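Local coordinates for ammonium transporter (Kuenenia stuttgartiensis, PDB 6EU6), which probably senses ammonium at the membrane and relays the signal through a histidine kinase, in an ammonium-transporter (Amt) framework assembled as a trimer, at residues A126-A129 and F130-I134; C381-K384 and V385-R389. All coordinates share one frame; numbering follows the deposited sequence.

From the N terminus the chain reaches contact 1 inside helix 121-144 and contact 2 much later, where helix 353-385 gives way to the loop before helix 392-397. Each joins residues a few positions apart, so neither closes a long loop. They lie in series, neither nested nor crossed. Their centres are about 15 Å apart and their nearest atoms about 4 Å apart, without touching. F378, on the helix leading into contact 2, stacks on F130 of contact 1, and both contacts rest on helix 167-185. One dodecyl-beta-D-maltoside also spans the pair: its sugar end is hydrogen-bonded to R389 of contact 2, while its tail passes about 6 Å from the side chain of A129.

Contact 1: residues A126-A129 and F130-I134; sequences AGTA and FIVAI
F130 and A129 carry most of this contact, one turn and its continuation in the N-terminal half of helix 121-144, and T128 comes next. F130 reaches back through its backbone: F130 N donates to A126 O at 3.0 Å, with the donor tilted 25° from the carbonyl plane, and F130 CB rests on the same oxygen at 3.5 Å. With CG anti to the backbone N (chi1 -174°), the ring swings off toward the following turn, where I134 CB sits 4.2 Å above one face and toward its rim. A129 is partly exposed, its small methyl about 6 Å from a bound detergent tail, so a short side chain probably suits this surface. Its carbonyl serves the next turn, A129 O accepting from A133 N at 3.0 Å while the methyl A133 CB lies 3.2 Å from that oxygen. T128 O accepts from V132 N and is also approached by two beta-branched methyls, V132 CG2 at 3.3 Å and I131 CG2 at 3.5 Å. The hydroxyl of T128, buried within the protein, is satisfied by a hydrogen bond from OG1 to N124 O one turn earlier. G127 adds no side-chain bulk at its buried position. Around the turn, V132 packs on S54 and V57 of helix 40-67 and on A108 of helix 93-114, I131 and F130 meet F177 of helix 167-185, and F130 stacks on F378 of helix 353-385.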
ATOM      1  N   ALA A 126     -10.056   0.201  26.478  1.00 29.90           N
ATOM      2  CA  ALA A 126      -9.375  -0.117  27.734  1.00 31.02           C
ATOM      3  C   ALA A 126      -8.565  -1.413  27.557  1.00 32.62           C
ATOM      4  O   ALA A 126      -7.502  -1.586  28.124  1.00 32.68           O
ATOM      5  CB  ALA A 126     -10.401  -0.294  28.843  1.00 33.43           C
ATOM      6  N   GLY A 127      -9.105  -2.356  26.801  1.00 31.68           N
ATOM      7  CA  GLY A 127      -8.385  -3.591  26.461  1.00 29.87           C
ATOM      8  C   GLY A 127      -7.076  -3.311  25.758  1.00 30.24           C
ATOM      9  O   GLY A 127      -6.037  -3.887  26.080  1.00 26.45           O
ATOM     10  N   THR A 128      -7.109  -2.396  24.792  1.00 30.57           N
ATOM     11  CA  THR A 128      -5.934  -1.976  24.114  1.00 28.31           C
ATOM     12  C   THR A 128      -4.906  -1.407  25.034  1.00 29.08           C
ATOM     13  O   THR A 128      -3.727  -1.736  24.988  1.00 27.73           O
ATOM     14  CB  THR A 128      -6.257  -0.876  23.032  1.00 31.27           C
ATOM     15  OG1 THR A 128      -7.251  -1.375  22.121  1.00 31.67           O
ATOM     16  CG2 THR A 128      -4.968  -0.482  22.263  1.00 32.10           C
ATOM     17  N   ALA A 129      -5.332  -0.529  25.908  1.00 30.17           N
ATOM     18  CA  ALA A 129      -4.367   0.088  26.796  1.00 30.11           C
ATOM     19  C   ALA A 129      -3.731  -0.950  27.697  1.00 29.13           C
ATOM     20  O   ALA A 129      -2.500  -0.926  27.944  1.00 30.03           O
ATOM     21  CB  ALA A 129      -5.099   1.138  27.647  1.00 30.31           C
ATOM     22  N   PHE A 130      -4.559  -1.893  28.170  1.00 29.40           N
ATOM     23  CA  PHE A 130      -4.065  -2.911  29.106  1.00 29.43           C
ATOM     24  C   PHE A 130      -3.074  -3.889  28.462  1.00 28.13           C
ATOM     25  O   PHE A 130      -2.005  -4.185  29.019  1.00 27.69           O
ATOM     26  CB  PHE A 130      -5.211  -3.596  29.808  1.00 28.68           C
ATOM     27  CG  PHE A 130      -4.775  -4.561  30.901  1.00 32.14           C
ATOM     28  CD1 PHE A 130      -4.375  -4.098  32.174  1.00 34.42           C
ATOM     29  CD2 PHE A 130      -4.818  -5.956  30.704  1.00 33.88           C
ATOM     30  CE1 PHE A 130      -3.986  -5.003  33.162  1.00 35.11           C
ATOM     31  CE2 PHE A 130      -4.414  -6.827  31.717  1.00 33.23           C
ATOM     32  CZ  PHE A 130      -4.010  -6.343  32.934  1.00 32.66           C
ATOM     33  N   ILE A 131      -3.380  -4.369  27.258  1.00 29.07           N
ATOM     34  CA  ILE A 131      -2.482  -5.284  26.606  1.00 27.12           C
ATOM     35  C   ILE A 131      -1.158  -4.630  26.287  1.00 27.33           C
ATOM     36  O   ILE A 131      -0.104  -5.263  26.469  1.00 26.02           O
ATOM     37  CB  ILE A 131      -3.130  -6.045  25.430  1.00 27.25           C
ATOM     38  CG1 ILE A 131      -2.192  -7.221  25.007  1.00 29.76           C
ATOM     39  CG2 ILE A 131      -3.376  -5.120  24.250  1.00 28.66           C
ATOM     40  CD1 ILE A 131      -2.692  -8.051  23.865  1.00 28.55           C
ATOM     41  N   VAL A 132      -1.180  -3.345  25.892  1.00 27.62           N
ATOM     42  CA  VAL A 132       0.008  -2.687  25.481  1.00 25.14           C
ATOM     43  C   VAL A 132       0.930  -2.235  26.660  1.00 30.90           C
ATOM     44  O   VAL A 132       2.164  -2.155  26.502  1.00 29.51           O
ATOM     45  CB  VAL A 132      -0.304  -1.504  24.551  1.00 28.00           C
ATOM     46  CG1 VAL A 132       0.986  -0.823  24.112  1.00 29.83           C
ATOM     47  CG2 VAL A 132      -0.989  -1.998  23.230  1.00 27.31           C
ATOM     48  N   ALA A 133       0.303  -1.919  27.802  1.00 29.67           N
ATOM     49  CA  ALA A 133       0.989  -1.443  29.029  1.00 31.65           C
ATOM     50  C   ALA A 133       1.523  -2.577  29.889  1.00 28.79           C
ATOM     51  O   ALA A 133       2.545  -2.389  30.488  1.00 31.64           O
ATOM     52  CB  ALA A 133       0.041  -0.549  29.872  1.00 31.71           C
ATOM     53  N   ILE A 134       0.875  -3.742  29.871  1.00 31.40           N
ATOM     54  CA  ILE A 134       1.120  -4.865  30.812  1.00 29.25           C
ATOM     55  C   ILE A 134       1.397  -6.208  30.149  1.00 30.32           C
ATOM     56  O   ILE A 134       2.537  -6.695  30.146  1.00 29.94           O
ATOM     57  CB  ILE A 134      -0.041  -4.965  31.836  1.00 32.44           C
ATOM     58  CG1 ILE A 134       0.076  -3.726  32.755  1.00 35.02           C
ATOM     59  CG2 ILE A 134       0.122  -6.195  32.729  1.00 29.96           C
ATOM     60  CD1 ILE A 134      -1.210  -3.249  33.218  1.00 49.21           C
TER

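Contact 2: residues C381-K384 and V385-R389; sequences CLKK and VKRLR. With LMT (dodecyl-beta-D-maltoside), chain E.
L382 and K383 meet K386, R387 and L388 where the chain leaves the C-terminal end of helix 353-385, the last long helix of this Amt fold. L382 O accepts two backbone donors. K386 N lies 2.9 Å from L382 O, with a C=O...N angle of 170°, and keeps an alpha-helical spacing; V385 N, also 2.9 Å from L382 O, stands 58° out of the carbonyl plane, a three-residue spacing that tightens the final turn. Beyond it the backbone extends and folds L388 back against the helix.

K383 shows how the returning chain is received. Its CB packs against L388 CG at 3.9 Å, the two side chains crossing at about a right angle. A first torsion near 180° (chi1 -179°) and an extended chain beyond it send K383 alongside R387, pointing the same way. K383 CG is 3.4 Å from R387 NH1, CD passes the same nitrogen, and CE sits 3.4 Å above one face of the guanidinium, offset toward its rim. Lysine suits this place because its long apolar stem can lie along the guanidinium while the ammonium group reaches on past it, NZ 4.7 Å from R387 NH1; these like charges probably repel mildly, while the contact itself is made by the methylenes. R387 NH1 is buried by this contact and has no partner in the model.

Leucine suits the buried position 388: L388 CD2 approaches L382 CD2 to 3.9 Å, and L388 also leans on M184 and V185 of helix 167-185. R389 is tied down by a salt bridge to E395 and by hydrogen bonds to V185 O and P187 O. Its carbonyl faces the detergent, whose hydroxyl O6B donates a 2.6 Å hydrogen bond to R389 O.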
ATOM      1  N   CYS A 381     -12.780  -7.728  36.034  1.00 41.36           N
ATOM      2  CA  CYS A 381     -12.762  -6.492  36.812  1.00 40.97           C
ATOM      3  C   CYS A 381     -13.419  -5.389  36.075  1.00 45.46           C
ATOM      4  O   CYS A 381     -14.192  -4.661  36.672  1.00 41.26           O
ATOM      5  CB  CYS A 381     -11.372  -6.049  37.224  1.00 44.14           C
ATOM      6  SG  CYS A 381     -10.587  -7.316  38.229  1.00 58.56           S
ATOM      7  N   LEU A 382     -13.175  -5.257  34.769  1.00 41.24           N
ATOM      8  CA  LEU A 382     -13.912  -4.227  34.012  1.00 41.06           C
ATOM      9  C   LEU A 382     -15.449  -4.409  34.061  1.00 39.87           C
ATOM     10  O   LEU A 382     -16.204  -3.453  34.109  1.00 46.50           O
ATOM     11  CB  LEU A 382     -13.412  -4.175  32.554  1.00 40.79           C
ATOM     12  CG  LEU A 382     -13.958  -3.096  31.643  1.00 41.46           C
ATOM     13  CD1 LEU A 382     -13.618  -1.724  32.224  1.00 43.68           C
ATOM     14  CD2 LEU A 382     -13.420  -3.176  30.204  1.00 39.44           C
ATOM     15  N   LYS A 383     -15.904  -5.631  33.939  1.00 41.99           N
ATOM     16  CA  LYS A 383     -17.298  -5.891  33.818  1.00 45.55           C
ATOM     17  C   LYS A 383     -17.974  -5.381  35.125  1.00 51.75           C
ATOM     18  O   LYS A 383     -19.098  -4.928  35.108  1.00 53.78           O
ATOM     19  CB  LYS A 383     -17.518  -7.380  33.617  1.00 46.53           C
ATOM     20  CG  LYS A 383     -18.963  -7.777  33.454  1.00 54.52           C
ATOM     21  CD  LYS A 383     -19.121  -9.258  33.204  1.00 58.03           C
ATOM     22  CE  LYS A 383     -20.577  -9.666  33.104  1.00 64.85           C
ATOM     23  NZ  LYS A 383     -20.660 -11.151  33.259  1.00 77.55           N
ATOM     24  N   LYS A 384     -17.250  -5.412  36.229  1.00 53.96           N
ATOM     25  CA  LYS A 384     -17.785  -4.981  37.497  1.00 57.45           C
ATOM     26  C   LYS A 384     -18.088  -3.512  37.504  1.00 58.63           C
ATOM     27  O   LYS A 384     -18.909  -3.085  38.288  1.00 63.20           O
ATOM     28  CB  LYS A 384     -16.882  -5.378  38.685  1.00 59.30           C
ATOM     29  CG  LYS A 384     -17.047  -6.854  39.018  1.00 67.92           C
ATOM     30  CD  LYS A 384     -15.950  -7.466  39.882  1.00 79.40           C
ATOM     31  CE  LYS A 384     -16.227  -8.960  40.020  1.00 85.02           C
ATOM     32  NZ  LYS A 384     -15.196  -9.684  40.797  1.00 93.68           N
ATOM     33  N   VAL A 385     -17.458  -2.723  36.652  1.00 51.48           N
ATOM     34  CA  VAL A 385     -17.762  -1.299  36.602  1.00 51.05           C
ATOM     35  C   VAL A 385     -18.352  -0.763  35.277  1.00 58.66           C
ATOM     36  O   VAL A 385     -18.794   0.387  35.227  1.00 53.38           O
ATOM     37  CB  VAL A 385     -16.548  -0.464  36.990  1.00 54.72           C
ATOM     38  CG1 VAL A 385     -15.984  -0.976  38.320  1.00 62.24           C
ATOM     39  CG2 VAL A 385     -15.492  -0.443  35.912  1.00 54.28           C
ATOM     40  N   LYS A 386     -18.338  -1.564  34.211  1.00 51.45           N
ATOM     41  CA  LYS A 386     -18.914  -1.158  32.929  1.00 49.73           C
ATOM     42  C   LYS A 386     -19.260  -2.427  32.192  1.00 46.09           C
ATOM     43  O   LYS A 386     -18.373  -3.288  32.016  1.00 42.93           O
ATOM     44  CB  LYS A 386     -17.955  -0.312  32.115  1.00 56.02           C
ATOM     45  CG  LYS A 386     -18.587   0.334  30.877  1.00 67.21           C
ATOM     46  CD  LYS A 386     -19.161   1.718  31.185  1.00 72.64           C
ATOM     47  CE  LYS A 386     -20.589   1.918  30.679  1.00 87.22           C
ATOM     48  NZ  LYS A 386     -21.619   1.077  31.377  1.00 92.17           N
ATOM     49  N   ARG A 387     -20.528  -2.563  31.806  1.00 45.28           N
ATOM     50  CA  ARG A 387     -20.981  -3.707  31.017  1.00 51.98           C
ATOM     51  C   ARG A 387     -20.155  -3.796  29.682  1.00 45.63           C
ATOM     52  O   ARG A 387     -19.783  -2.800  29.074  1.00 41.77           O
ATOM     53  CB  ARG A 387     -22.495  -3.704  30.769  1.00 58.17           C
ATOM     54  CG  ARG A 387     -23.331  -4.433  31.845  1.00 68.64           C
ATOM     55  CD  ARG A 387     -22.895  -5.867  32.221  1.00 71.97           C
ATOM     56  NE  ARG A 387     -23.088  -6.872  31.147  1.00 84.74           N
ATOM     57  CZ  ARG A 387     -22.124  -7.495  30.441  1.00 63.74           C
ATOM     58  NH1 ARG A 387     -20.862  -7.292  30.663  1.00 61.82           N
ATOM     59  NH2 ARG A 387     -22.431  -8.370  29.522  1.00 67.27           N
ATOM     60  N   LEU A 388     -19.841  -5.024  29.310  1.00 38.39           N
ATOM     61  CA  LEU A 388     -18.906  -5.297  28.238  1.00 37.73           C
ATOM     62  C   LEU A 388     -19.637  -5.268  26.925  1.00 37.64           C
ATOM     63  O   LEU A 388     -18.978  -5.007  25.888  1.00 38.33           O
ATOM     64  CB  LEU A 388     -18.196  -6.665  28.438  1.00 35.51           C
ATOM     65  CG  LEU A 388     -17.401  -6.846  29.713  1.00 35.84           C
ATOM     66  CD1 LEU A 388     -16.752  -8.207  29.760  1.00 40.54           C
ATOM     67  CD2 LEU A 388     -16.410  -5.691  29.949  1.00 38.98           C
ATOM     68  N   ARG A 389     -20.926  -5.648  26.933  1.00 36.75           N
ATOM     69  CA  ARG A 389     -21.701  -5.641  25.703  1.00 39.84           C
ATOM     70  C   ARG A 389     -22.588  -4.443  25.543  1.00 39.93           C
ATOM     71  O   ARG A 389     -22.974  -3.795  26.512  1.00 41.81           O
ATOM     72  CB  ARG A 389     -22.654  -6.775  25.561  1.00 41.76           C
ATOM     73  CG  ARG A 389     -22.220  -8.085  25.950  1.00 42.72           C
ATOM     74  CD  ARG A 389     -23.420  -9.001  25.923  1.00 36.58           C
ATOM     75  NE  ARG A 389     -24.003  -9.245  24.599  1.00 35.59           N
ATOM     76  CZ  ARG A 389     -23.795 -10.306  23.820  1.00 34.83           C
ATOM     77  NH1 ARG A 389     -22.914 -11.267  24.122  1.00 36.46           N
ATOM     78  NH2 ARG A 389     -24.472 -10.412  22.707  1.00 35.15           N
TER
HETATM   79  C1B LMT E 504     -22.308   0.621  25.099  1.00 52.34           C
HETATM   80  C2B LMT E 504     -23.798   0.772  24.644  1.00 47.10           C
HETATM   81  C3B LMT E 504     -24.673   1.153  25.831  1.00 49.77           C
HETATM   82  C4B LMT E 504     -24.494   0.044  26.828  1.00 57.69           C
HETATM   83  C5B LMT E 504     -23.073  -0.033  27.321  1.00 52.30           C
HETATM   84  C6B LMT E 504     -22.994  -1.098  28.428  1.00 56.04           C
HETATM   85  O1B LMT E 504     -21.825   1.869  25.582  1.00 46.57           O
HETATM   86  O2B LMT E 504     -23.967   1.809  23.669  1.00 46.49           O
HETATM   87  O3B LMT E 504     -26.077   1.241  25.553  1.00 51.21           O
HETATM   88  O4' LMT E 504     -25.374   0.250  27.940  1.00 62.05           O
HETATM   89  O5B LMT E 504     -22.194  -0.293  26.190  1.00 50.42           O
HETATM   90  O6B LMT E 504     -23.973  -2.189  28.284  1.00 58.72           O
HETATM   91  C1' LMT E 504     -19.085   4.841  24.847  1.00 47.75           C
HETATM   92  C2' LMT E 504     -19.819   4.211  23.725  1.00 43.93           C
HETATM   93  C3' LMT E 504     -21.003   3.485  24.178  1.00 42.71           C
HETATM   94  C4' LMT E 504     -20.611   2.403  25.077  1.00 50.25           C
HETATM   95  C5' LMT E 504     -19.706   2.985  26.190  1.00 46.90           C
HETATM   96  C6' LMT E 504     -19.149   1.867  27.044  1.00 49.01           C
HETATM   97  O1' LMT E 504     -17.980   5.560  24.344  1.00 53.67           O
HETATM   98  O2' LMT E 504     -20.322   5.202  22.874  1.00 50.75           O
HETATM   99  O3' LMT E 504     -21.700   2.875  23.108  1.00 49.33           O
HETATM  100  O5' LMT E 504     -18.649   3.788  25.688  1.00 51.59           O
HETATM  101  O6' LMT E 504     -18.579   0.761  26.317  1.00 44.15           O
HETATM  102  C1  LMT E 504     -17.227   6.217  25.398  1.00 62.27           C
HETATM  103  C2  LMT E 504     -16.162   7.142  24.787  1.00 63.25           C
HETATM  104  C3  LMT E 504     -15.177   7.707  25.806  1.00 65.25           C
HETATM  105  C4  LMT E 504     -14.120   8.642  25.168  1.00 65.97           C
HETATM  106  C5  LMT E 504     -12.697   8.072  25.188  1.00 64.84           C
HETATM  107  C6  LMT E 504     -11.558   9.019  25.559  1.00 57.59           C
HETATM  108  C7  LMT E 504     -10.212   8.426  25.098  1.00 58.24           C
HETATM  109  C8  LMT E 504      -9.146   8.310  26.183  1.00 65.88           C
HETATM  110  C9  LMT E 504      -7.803   7.695  25.707  1.00 70.69           C
HETATM  111  C10 LMT E 504      -6.605   7.930  26.698  1.00 83.48           C
HETATM  112  C11 LMT E 504      -5.580   6.768  26.934  1.00 81.67           C
HETATM  113  C12 LMT E 504      -4.139   6.941  26.413  1.00 71.35           C